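Local structure of cytosolic phospholipase A2 delta (Homo sapiens, 5IZ5) at residues B[292-297]-B[358-363]; B[463-468]-B[666-671]; B[484-489]-B[660-665]. The protein hydrolyses glycerophospholipids at the sn-2 position in a calcium-dependent manner, with a preference for linoleic acid, releasing a lysophospholipid and a fatty acid. The protein carries 3 engineered substitutions. All blocks are in the same frame, centred on the assembly; numbering follows the deposited sequence.

How the contacts relate
The three contacts line one face of the mixed sheet in the catalytic domain, where strands 360-363, 463-471 and 482-487 lie side by side. Contacts 1 and 2 have centres about 7 Å apart, contacts 2 and 3 about 5 Å, and contacts 1 and 3 about 11 Å. Arg668 of contact 2 joins the outer two: its NE lies 2.8 Å from Glu294 OE2 of contact 1 and its NH1 2.8 Å from Glu486 OE1 of contact 3, both salt bridges. Contact 3 comes nearest the catalytic pair, the Trp484 side chain lying about 10 Å from that of the nucleophile Ser365 and about 8 Å from that of Asp651, the proton acceptor by similarity.

Contact 1 of 3, residues B[292-297]-B[358-363]; sequences AEEQAF and VTYFSG
Glu294 and Tyr360 supply the polar part of the contact. The Tyr360 hydroxyl gives its proton to the carboxylate, OH to Glu294 OE2 being 2.9 Å, and uses the anti lone pair of that oxygen, the one turned away from OE1. The two side chains meet at about a right angle, with carboxylate and ring planes 66° apart, and OE2 sits at the ring edge, also 3.2 Å from Tyr360 CE1. Glu294 reaches this spot because CG stands anti to the backbone N (chi1 180°) and the chain runs on extended, carrying the carboxylate clear of the helix toward the sheet. The same OE2 also forms a salt bridge with Arg668, so one buried oxygen receives both a neutral and a charged donor; the arginine would probably stabilise the carboxylate in its ionised form.

Strand 360-363 is a parallel inner strand of the patatin-like catalytic domain and runs into the tight turn that carries the nucleophile Ser365, the nucleophile elbow, before helix 367-375. Helix 292-313 lies against one face of that sheet, and its first turn meets Thr359 and Tyr360.

The rest is van der Waals contact: an aromatic edge against a carbonyl oxygen, and a methyl nearby. Phe297, one turn after Glu294, turns the edge of its ring to the backbone of Thr359: CE2 is 3.9 Å and CZ 4.0 Å from Thr359 O, which lies in the ring plane. The Thr359 methyl is the nearest side-chain atom, CG2 standing 4.4 Å from Phe297 CE2. Within the segment 358-363 that methyl also covers a face of the Tyr360 ring, CG2 lying 3.7 Å above its centre. Leu463 of the next strand packs on Glu294, Phe297 and Tyr360 alike.

Contact 2 of 3, residues B[463-468]-B[666-671]; sequences LPLYLS and PGRRLD. With SO4 (sulfate ion), chain N.
Leu465 and Arg668 come at each other from opposite directions, the leucine from strand 463-471 and the arginine from the loop that precedes strand 672-676. The two methyls of Leu465 lie against a face of the guanidinium. CD1 stands 3.8 Å above the plane of the Arg668 guanidinium, over its centre, while CD2 makes the closest approach, 3.5 Å to Arg668 NH2. Leu463 adds a looser touch, its CD2 being 4.5 Å from Arg668 NH2. A bend at chi2 (-139°) in the arginine lays the flat group across Leu465.

On either side of Arg668 in sequence, Gly667 and Arg669 meet a sulfate, probably from the crystallisation liquor. Gly667 N holds it weakly, 3.0 Å from O4 with a bent N-H...O angle of 125°. The Arg669 guanidinium turns a face to the ion, with O4 3.1 Å above its plane and displaced toward the rim.

One flat face of the Arg668 guanidinium, which offers no N-H, is thus covered by leucine methyls, while N-H groups at its edge go to polar partners: Glu294 at NE, and Glu486 with the carbonyl of Ser662 at NH1. Arg668 thereby ties its loop to helix 292-313 through Glu294 and to the sheet through Glu486, its charge probably balanced by the two carboxylates.

Contact 3 of 3, residues B[484-489]-B[660-665]; sequences WVEFSP and SPSMFR
Trp484 and Glu486, alternate residues on one face of strand 482-487, look onto the helix-like turn 660-663, whose backbone comes within 6.8 Å at the CA atoms of Glu486 and Ser662. Pro661 points its CG at one face of the indole, crossing it obliquely: CG stands 3.4 Å above the Trp484 ring plane, over the centre, and only 11° off the normal of the six-membered ring, a CH-pi contact. Its closest approach is 3.5 Å, from Pro661 CG to Trp484 CE2.

Glu486 divides its two oxygens between different partners. With CG anti to the backbone N (chi1 165°) and the chain extended, the carboxylate reaches past Ser662, whose hydroxyl donates to OE1, Ser662 OG to Glu486 OE1 being 2.7 Å, through the anti lone pair. OE2 takes the salt bridge from Arg665, NH1 to Glu486 OE2 being 2.9 Å; the oxygen lies near the guanidinium plane and is met nearly along its C-O axis, and the N-H...O angle is 145°. OE1 also meets Arg668, so two arginines share this buried carboxylate, which would probably stay ionised. A glutamine here would probably leave Arg665 and Arg668 without their shared negative charge and weaken the hold of strand 482-487 on the loop.

Arg665 is also held by a salt bridge to Glu491 and a cation-pi contact with Phe500, while Tyr693 of helix 685-696 binds Trp484 NE1. Strand 482-487 is flanked in the sheet by strands 463-471 and 492-494, and the 660-665 segment packs through Ser660 and Phe664 on helix 685-696.

Contact 1 of 3, residues B[292-297]-B[358-363]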
loop_
_atom_site.group_PDB
_atom_site.type_symbol
_atom_site.label_atom_id
_atom_site.label_comp_id
_atom_site.label_asym_id
_atom_site.label_seq_id
_atom_site.Cartn_x
_atom_site.Cartn_y
_atom_site.Cartn_z
ATOM N N ALA B 292 12.366 -4.976 14.867
ATOM C CA ALA B 292 13.441 -5.755 15.486
ATOM C C ALA B 292 14.238 -6.541 14.452
ATOM O O ALA B 292 15.464 -6.544 14.486
ATOM C CB ALA B 292 12.871 -6.696 16.538
ATOM N N GLU B 293 13.536 -7.190 13.527
ATOM C CA GLU B 293 14.189 -7.991 12.493
ATOM C C GLU B 293 15.106 -7.162 11.587
ATOM O O GLU B 293 16.184 -7.621 11.216
ATOM C CB GLU B 293 13.154 -8.730 11.646
ATOM C CG GLU B 293 12.414 -9.853 12.379
ATOM C CD GLU B 293 13.136 -11.194 12.340
ATOM O OE1 GLU B 293 14.165 -11.359 11.640
ATOM O OE2 GLU B 293 12.651 -12.113 13.026
ATOM N N GLU B 294 14.692 -5.944 11.240
ATOM C CA GLU B 294 15.534 -5.082 10.403
ATOM C C GLU B 294 16.753 -4.595 11.189
ATOM O O GLU B 294 17.851 -4.550 10.653
ATOM C CB GLU B 294 14.757 -3.890 9.825
ATOM C CG GLU B 294 15.629 -2.979 8.957
ATOM C CD GLU B 294 14.854 -2.000 8.082
ATOM O OE1 GLU B 294 13.636 -2.191 7.866
ATOM O OE2 GLU B 294 15.481 -1.031 7.593
ATOM N N GLN B 295 16.552 -4.229 12.452
ATOM C CA GLN B 295 17.666 -3.838 13.321
ATOM C C GLN B 295 18.696 -4.957 13.451
ATOM O O GLN B 295 19.897 -4.718 13.338
ATOM C CB GLN B 295 17.165 -3.452 14.704
ATOM C CG GLN B 295 16.510 -2.094 14.742
ATOM C CD GLN B 295 15.955 -1.771 16.115
ATOM O OE1 GLN B 295 16.630 -1.957 17.134
ATOM N NE2 GLN B 295 14.719 -1.277 16.154
ATOM N N ALA B 296 18.215 -6.176 13.678
ATOM C CA ALA B 296 19.089 -7.342 13.746
ATOM C C ALA B 296 19.813 -7.550 12.423
ATOM O O ALA B 296 21.010 -7.837 12.401
ATOM C CB ALA B 296 18.294 -8.582 14.119
ATOM N N PHE B 297 19.093 -7.396 11.316
ATOM C CA PHE B 297 19.722 -7.511 10.006
ATOM C C PHE B 297 20.859 -6.499 9.852
ATOM O O PHE B 297 21.904 -6.821 9.295
ATOM C CB PHE B 297 18.709 -7.324 8.870
ATOM C CG PHE B 297 19.349 -7.041 7.543
ATOM C CD1 PHE B 297 19.823 -8.075 6.762
ATOM C CD2 PHE B 297 19.513 -5.739 7.097
ATOM C CE1 PHE B 297 20.432 -7.829 5.550
ATOM C CE2 PHE B 297 20.123 -5.480 5.883
ATOM C CZ PHE B 297 20.583 -6.527 5.107
ATOM N N VAL B 358 26.779 -2.488 0.163
ATOM C CA VAL B 358 25.415 -1.954 0.085
ATOM C C VAL B 358 24.521 -2.543 1.172
ATOM O O VAL B 358 24.432 -3.761 1.314
ATOM C CB VAL B 358 24.785 -2.245 -1.292
ATOM C CG1 VAL B 358 23.362 -1.700 -1.369
ATOM C CG2 VAL B 358 25.642 -1.652 -2.400
ATOM N N THR B 359 23.850 -1.676 1.923
ATOM C CA THR B 359 22.929 -2.106 2.977
ATOM C C THR B 359 21.492 -2.259 2.461
ATOM O O THR B 359 20.838 -3.270 2.734
ATOM C CB THR B 359 22.960 -1.135 4.175
ATOM O OG1 THR B 359 24.247 -1.201 4.797
ATOM C CG2 THR B 359 21.896 -1.492 5.214
ATOM N N TYR B 360 21.017 -1.265 1.709
ATOM C CA TYR B 360 19.630 -1.232 1.238
ATOM C C TYR B 360 19.524 -1.254 -0.283
ATOM O O TYR B 360 20.368 -0.699 -0.986
ATOM C CB TYR B 360 18.944 0.019 1.757
ATOM C CG TYR B 360 18.731 0.047 3.254
ATOM C CD1 TYR B 360 17.893 -0.870 3.872
ATOM C CD2 TYR B 360 19.344 1.013 4.044
ATOM C CE1 TYR B 360 17.682 -0.840 5.240
ATOM C CE2 TYR B 360 19.138 1.056 5.412
ATOM C CZ TYR B 360 18.308 0.128 6.007
ATOM O OH TYR B 360 18.080 0.168 7.364
ATOM N N PHE B 361 18.464 -1.881 -0.784
ATOM C CA PHE B 361 18.251 -2.039 -2.222
ATOM C C PHE B 361 16.758 -1.825 -2.495
ATOM O O PHE B 361 15.944 -2.710 -2.238
ATOM C CB PHE B 361 18.757 -3.429 -2.642
ATOM C CG PHE B 361 18.653 -3.740 -4.119
ATOM C CD1 PHE B 361 18.239 -2.798 -5.059
ATOM C CD2 PHE B 361 18.998 -5.007 -4.570
ATOM C CE1 PHE B 361 18.151 -3.133 -6.402
ATOM C CE2 PHE B 361 18.920 -5.342 -5.909
ATOM C CZ PHE B 361 18.495 -4.402 -6.829
ATOM N N SER B 362 16.407 -0.630 -2.978
ATOM C CA SER B 362 15.014 -0.271 -3.258
ATOM C C SER B 362 14.723 -0.237 -4.757
ATOM O O SER B 362 15.598 0.077 -5.580
ATOM C CB SER B 362 14.645 1.078 -2.634
ATOM O OG SER B 362 15.219 2.154 -3.351
ATOM N N GLY B 363 13.479 -0.563 -5.099
ATOM C CA GLY B 363 13.042 -0.577 -6.489
ATOM C C GLY B 363 11.535 -0.476 -6.646
ATOM O O GLY B 363 10.767 -0.705 -5.690
#

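Contact 2 of 3, residues B[463-468]-B[666-671]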
loop_
_atom_site.group_PDB
_atom_site.type_symbol
_atom_site.label_atom_id
_atom_site.label_comp_id
_atom_site.label_asym_id
_atom_site.label_seq_id
_atom_site.Cartn_x
_atom_site.Cartn_y
_atom_site.Cartn_z
ATOM N N LEU B 463 19.149 -5.506 2.174
ATOM C CA LEU B 463 17.706 -5.595 2.421
ATOM C C LEU B 463 16.948 -5.026 1.208
ATOM O O LEU B 463 17.142 -3.859 0.861
ATOM C CB LEU B 463 17.310 -4.814 3.675
ATOM C CG LEU B 463 15.807 -4.814 3.997
ATOM C CD1 LEU B 463 15.374 -6.153 4.559
ATOM C CD2 LEU B 463 15.451 -3.717 4.976
ATOM N N PRO B 464 16.089 -5.840 0.570
ATOM C CA PRO B 464 15.321 -5.372 -0.578
ATOM C C PRO B 464 14.031 -4.664 -0.167
ATOM O O PRO B 464 13.297 -5.151 0.697
ATOM C CB PRO B 464 15.011 -6.660 -1.329
ATOM C CG PRO B 464 14.900 -7.684 -0.261
ATOM C CD PRO B 464 15.806 -7.254 0.864
ATOM N N LEU B 465 13.767 -3.518 -0.786
ATOM C CA LEU B 465 12.593 -2.705 -0.484
ATOM C C LEU B 465 11.805 -2.437 -1.769
ATOM O O LEU B 465 12.311 -1.808 -2.704
ATOM C CB LEU B 465 13.024 -1.394 0.170
ATOM C CG LEU B 465 13.710 -1.570 1.538
ATOM C CD1 LEU B 465 14.587 -0.379 1.892
ATOM C CD2 LEU B 465 12.683 -1.822 2.633
ATOM N N TYR B 466 10.573 -2.931 -1.819
ATOM C CA TYR B 466 9.725 -2.795 -2.993
ATOM C C TYR B 466 8.608 -1.809 -2.651
ATOM O O TYR B 466 8.007 -1.902 -1.570
ATOM C CB TYR B 466 9.110 -4.140 -3.381
ATOM C CG TYR B 466 10.049 -5.344 -3.446
ATOM C CD1 TYR B 466 10.461 -5.866 -4.670
ATOM C CD2 TYR B 466 10.471 -5.994 -2.288
ATOM C CE1 TYR B 466 11.286 -6.980 -4.747
ATOM C CE2 TYR B 466 11.305 -7.111 -2.353
ATOM C CZ TYR B 466 11.707 -7.603 -3.584
ATOM O OH TYR B 466 12.522 -8.717 -3.673
ATOM N N LEU B 467 8.316 -0.876 -3.561
ATOM C CA LEU B 467 7.327 0.183 -3.269
ATOM C C LEU B 467 6.079 0.140 -4.148
ATOM O O LEU B 467 6.126 -0.252 -5.321
ATOM C CB LEU B 467 7.952 1.578 -3.389
ATOM C CG LEU B 467 8.343 2.435 -2.176
ATOM C CD1 LEU B 467 8.261 1.741 -0.830
ATOM C CD2 LEU B 467 9.733 3.006 -2.395
ATOM N N SER B 468 4.965 0.550 -3.543
ATOM C CA SER B 468 3.722 0.800 -4.248
ATOM C C SER B 468 2.974 1.959 -3.601
ATOM O O SER B 468 3.269 2.344 -2.481
ATOM C CB SER B 468 2.848 -0.442 -4.187
ATOM O OG SER B 468 2.382 -0.624 -2.866
ATOM N N PRO B 666 12.238 6.742 8.764
ATOM C CA PRO B 666 13.027 7.036 9.965
ATOM C C PRO B 666 13.834 5.835 10.460
ATOM O O PRO B 666 13.331 4.713 10.471
ATOM C CB PRO B 666 11.966 7.432 10.997
ATOM C CG PRO B 666 10.829 7.954 10.189
ATOM C CD PRO B 666 10.828 7.145 8.923
ATOM N N GLY B 667 15.081 6.076 10.852
ATOM C CA GLY B 667 15.946 5.012 11.339
ATOM C C GLY B 667 16.943 4.509 10.317
ATOM O O GLY B 667 17.987 3.985 10.691
ATOM N N ARG B 668 16.647 4.667 9.029
ATOM C CA ARG B 668 17.515 4.109 7.988
ATOM C C ARG B 668 18.829 4.889 7.803
ATOM O O ARG B 668 19.865 4.289 7.520
ATOM C CB ARG B 668 16.756 3.959 6.663
ATOM C CG ARG B 668 15.599 2.971 6.768
ATOM C CD ARG B 668 15.477 2.071 5.552
ATOM N NE ARG B 668 14.597 0.935 5.838
ATOM C CZ ARG B 668 13.355 0.783 5.383
ATOM N NH1 ARG B 668 12.797 1.685 4.582
ATOM N NH2 ARG B 668 12.657 -0.294 5.734
ATOM N N ARG B 669 18.778 6.212 7.949
ATOM C CA ARG B 669 19.983 7.062 7.989
ATOM C C ARG B 669 20.947 6.820 6.837
ATOM O O ARG B 669 22.109 6.487 7.071
ATOM C CB ARG B 669 20.784 6.843 9.280
ATOM C CG ARG B 669 20.536 7.806 10.440
ATOM C CD ARG B 669 19.570 7.234 11.453
ATOM N NE ARG B 669 19.654 7.960 12.719
ATOM C CZ ARG B 669 19.129 7.550 13.874
ATOM N NH1 ARG B 669 18.453 6.404 13.956
ATOM N NH2 ARG B 669 19.279 8.297 14.962
ATOM N N LEU B 670 20.496 6.999 5.606
ATOM C CA LEU B 670 21.381 6.777 4.472
ATOM C C LEU B 670 22.434 7.863 4.342
ATOM O O LEU B 670 22.143 9.056 4.485
ATOM C CB LEU B 670 20.605 6.605 3.161
ATOM C CG LEU B 670 20.225 5.129 3.044
ATOM C CD1 LEU B 670 18.805 4.893 3.528
ATOM C CD2 LEU B 670 20.443 4.615 1.639
ATOM N N ASP B 671 23.661 7.414 4.092
ATOM C CA ASP B 671 24.810 8.292 3.896
ATOM C C ASP B 671 25.109 8.453 2.417
ATOM O O ASP B 671 25.425 9.547 1.969
ATOM C CB ASP B 671 26.030 7.718 4.620
ATOM C CG ASP B 671 25.808 7.606 6.109
ATOM O OD1 ASP B 671 25.538 8.651 6.734
ATOM O OD2 ASP B 671 25.892 6.483 6.650
HETATM S S SO4 N . 16.097 9.359 11.653
HETATM O O1 SO4 N . 16.783 8.988 10.397
HETATM O O2 SO4 N . 16.770 10.533 12.248
HETATM O O3 SO4 N . 14.691 9.718 11.360
HETATM O O4 SO4 N . 16.150 8.234 12.617
#

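Contact 3 of 3, residues B[484-489]-B[660-665]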
loop_
_atom_site.group_PDB
_atom_site.type_symbol
_atom_site.label_atom_id
_atom_site.label_comp_id
_atom_site.label_asym_id
_atom_site.label_seq_id
_atom_site.Cartn_x
_atom_site.Cartn_y
_atom_site.Cartn_z
ATOM N N TRP B 484 2.414 5.925 0.381
ATOM C CA TRP B 484 3.460 4.957 0.070
ATOM C C TRP B 484 3.297 3.716 0.940
ATOM O O TRP B 484 3.181 3.819 2.164
ATOM C CB TRP B 484 4.852 5.571 0.247
ATOM C CG TRP B 484 5.129 6.665 -0.748
ATOM C CD1 TRP B 484 4.984 8.006 -0.552
ATOM C CD2 TRP B 484 5.569 6.503 -2.102
ATOM N NE1 TRP B 484 5.314 8.689 -1.701
ATOM C CE2 TRP B 484 5.677 7.789 -2.668
ATOM C CE3 TRP B 484 5.883 5.395 -2.889
ATOM C CZ2 TRP B 484 6.090 7.998 -3.994
ATOM C CZ3 TRP B 484 6.295 5.599 -4.207
ATOM C CH2 TRP B 484 6.398 6.892 -4.746
ATOM N N VAL B 485 3.253 2.560 0.286
ATOM C CA VAL B 485 3.251 1.272 0.952
ATOM C C VAL B 485 4.542 0.537 0.589
ATOM O O VAL B 485 4.793 0.179 -0.564
ATOM C CB VAL B 485 2.028 0.415 0.570
ATOM C CG1 VAL B 485 2.100 -0.937 1.261
ATOM C CG2 VAL B 485 0.736 1.129 0.947
ATOM N N GLU B 486 5.346 0.296 1.608
ATOM C CA GLU B 486 6.647 -0.341 1.452
ATOM C C GLU B 486 6.557 -1.838 1.725
ATOM O O GLU B 486 5.897 -2.244 2.688
ATOM C CB GLU B 486 7.602 0.328 2.434
ATOM C CG GLU B 486 8.901 -0.400 2.688
ATOM C CD GLU B 486 9.743 0.358 3.692
ATOM O OE1 GLU B 486 10.366 1.364 3.289
ATOM O OE2 GLU B 486 9.760 -0.045 4.882
ATOM N N PHE B 487 7.225 -2.640 0.890
ATOM C CA PHE B 487 7.319 -4.091 1.082
ATOM C C PHE B 487 8.771 -4.509 1.318
ATOM O O PHE B 487 9.670 -4.105 0.569
ATOM C CB PHE B 487 6.836 -4.853 -0.161
ATOM C CG PHE B 487 5.375 -4.676 -0.469
ATOM C CD1 PHE B 487 4.504 -5.752 -0.378
ATOM C CD2 PHE B 487 4.870 -3.440 -0.867
ATOM C CE1 PHE B 487 3.155 -5.601 -0.673
ATOM C CE2 PHE B 487 3.519 -3.280 -1.165
ATOM C CZ PHE B 487 2.661 -4.359 -1.066
ATOM N N SER B 488 8.993 -5.334 2.340
ATOM C CA SER B 488 10.282 -6.004 2.539
ATOM C C SER B 488 10.040 -7.434 3.018
ATOM O O SER B 488 8.912 -7.779 3.376
ATOM C CB SER B 488 11.136 -5.251 3.564
ATOM O OG SER B 488 10.879 -5.707 4.880
ATOM N N PRO B 489 11.097 -8.270 3.045
ATOM C CA PRO B 489 10.934 -9.626 3.574
ATOM C C PRO B 489 10.529 -9.679 5.048
ATOM O O PRO B 489 10.002 -10.700 5.489
ATOM C CB PRO B 489 12.322 -10.249 3.382
ATOM C CG PRO B 489 12.956 -9.440 2.298
ATOM C CD PRO B 489 12.464 -8.050 2.546
ATOM N N SER B 660 12.673 6.193 -3.957
ATOM C CA SER B 660 13.356 6.933 -2.894
ATOM C C SER B 660 12.673 7.001 -1.520
ATOM O O SER B 660 13.362 7.078 -0.504
ATOM C CB SER B 660 13.656 8.360 -3.368
ATOM O OG SER B 660 12.466 9.066 -3.666
ATOM N N PRO B 661 11.331 6.974 -1.470
ATOM C CA PRO B 661 10.683 7.067 -0.150
ATOM C C PRO B 661 11.182 6.054 0.897
ATOM O O PRO B 661 11.264 6.376 2.085
ATOM C CB PRO B 661 9.207 6.830 -0.470
ATOM C CG PRO B 661 9.069 7.287 -1.875
ATOM C CD PRO B 661 10.342 6.895 -2.561
ATOM N N SER B 662 11.517 4.850 0.454
ATOM C CA SER B 662 12.065 3.826 1.346
ATOM C C SER B 662 13.445 4.208 1.899
ATOM O O SER B 662 13.818 3.761 2.990
ATOM C CB SER B 662 12.134 2.475 0.619
ATOM O OG SER B 662 10.870 1.816 0.672
ATOM N N MET B 663 14.195 5.020 1.148
ATOM C CA MET B 663 15.483 5.540 1.614
ATOM C C MET B 663 15.340 6.599 2.715
ATOM O O MET B 663 16.335 6.955 3.332
ATOM C CB MET B 663 16.311 6.098 0.443
ATOM C CG MET B 663 16.701 5.065 -0.614
ATOM S SD MET B 663 17.600 3.668 0.092
ATOM C CE MET B 663 17.889 2.625 -1.334
ATOM N N PHE B 664 14.118 7.077 2.979
ATOM C CA PHE B 664 13.888 8.099 4.015
ATOM C C PHE B 664 12.955 7.699 5.151
ATOM O O PHE B 664 12.514 8.551 5.921
ATOM C CB PHE B 664 13.388 9.389 3.363
ATOM C CG PHE B 664 14.381 9.987 2.433
ATOM C CD1 PHE B 664 15.407 10.766 2.928
ATOM C CD2 PHE B 664 14.325 9.733 1.071
ATOM C CE1 PHE B 664 16.347 11.306 2.078
ATOM C CE2 PHE B 664 15.262 10.269 0.213
ATOM C CZ PHE B 664 16.278 11.058 0.721
ATOM N N ARG B 665 12.650 6.415 5.266
ATOM C CA ARG B 665 11.952 5.939 6.447
ATOM C C ARG B 665 12.834 6.237 7.666
ATOM O O ARG B 665 14.047 6.023 7.608
ATOM C CB ARG B 665 11.680 4.442 6.350
ATOM C CG ARG B 665 10.992 3.882 7.583
ATOM C CD ARG B 665 10.593 2.432 7.411
ATOM N NE ARG B 665 10.021 1.889 8.642
ATOM C CZ ARG B 665 9.565 0.645 8.783
ATOM N NH1 ARG B 665 9.596 -0.216 7.764
ATOM N NH2 ARG B 665 9.068 0.256 9.952
#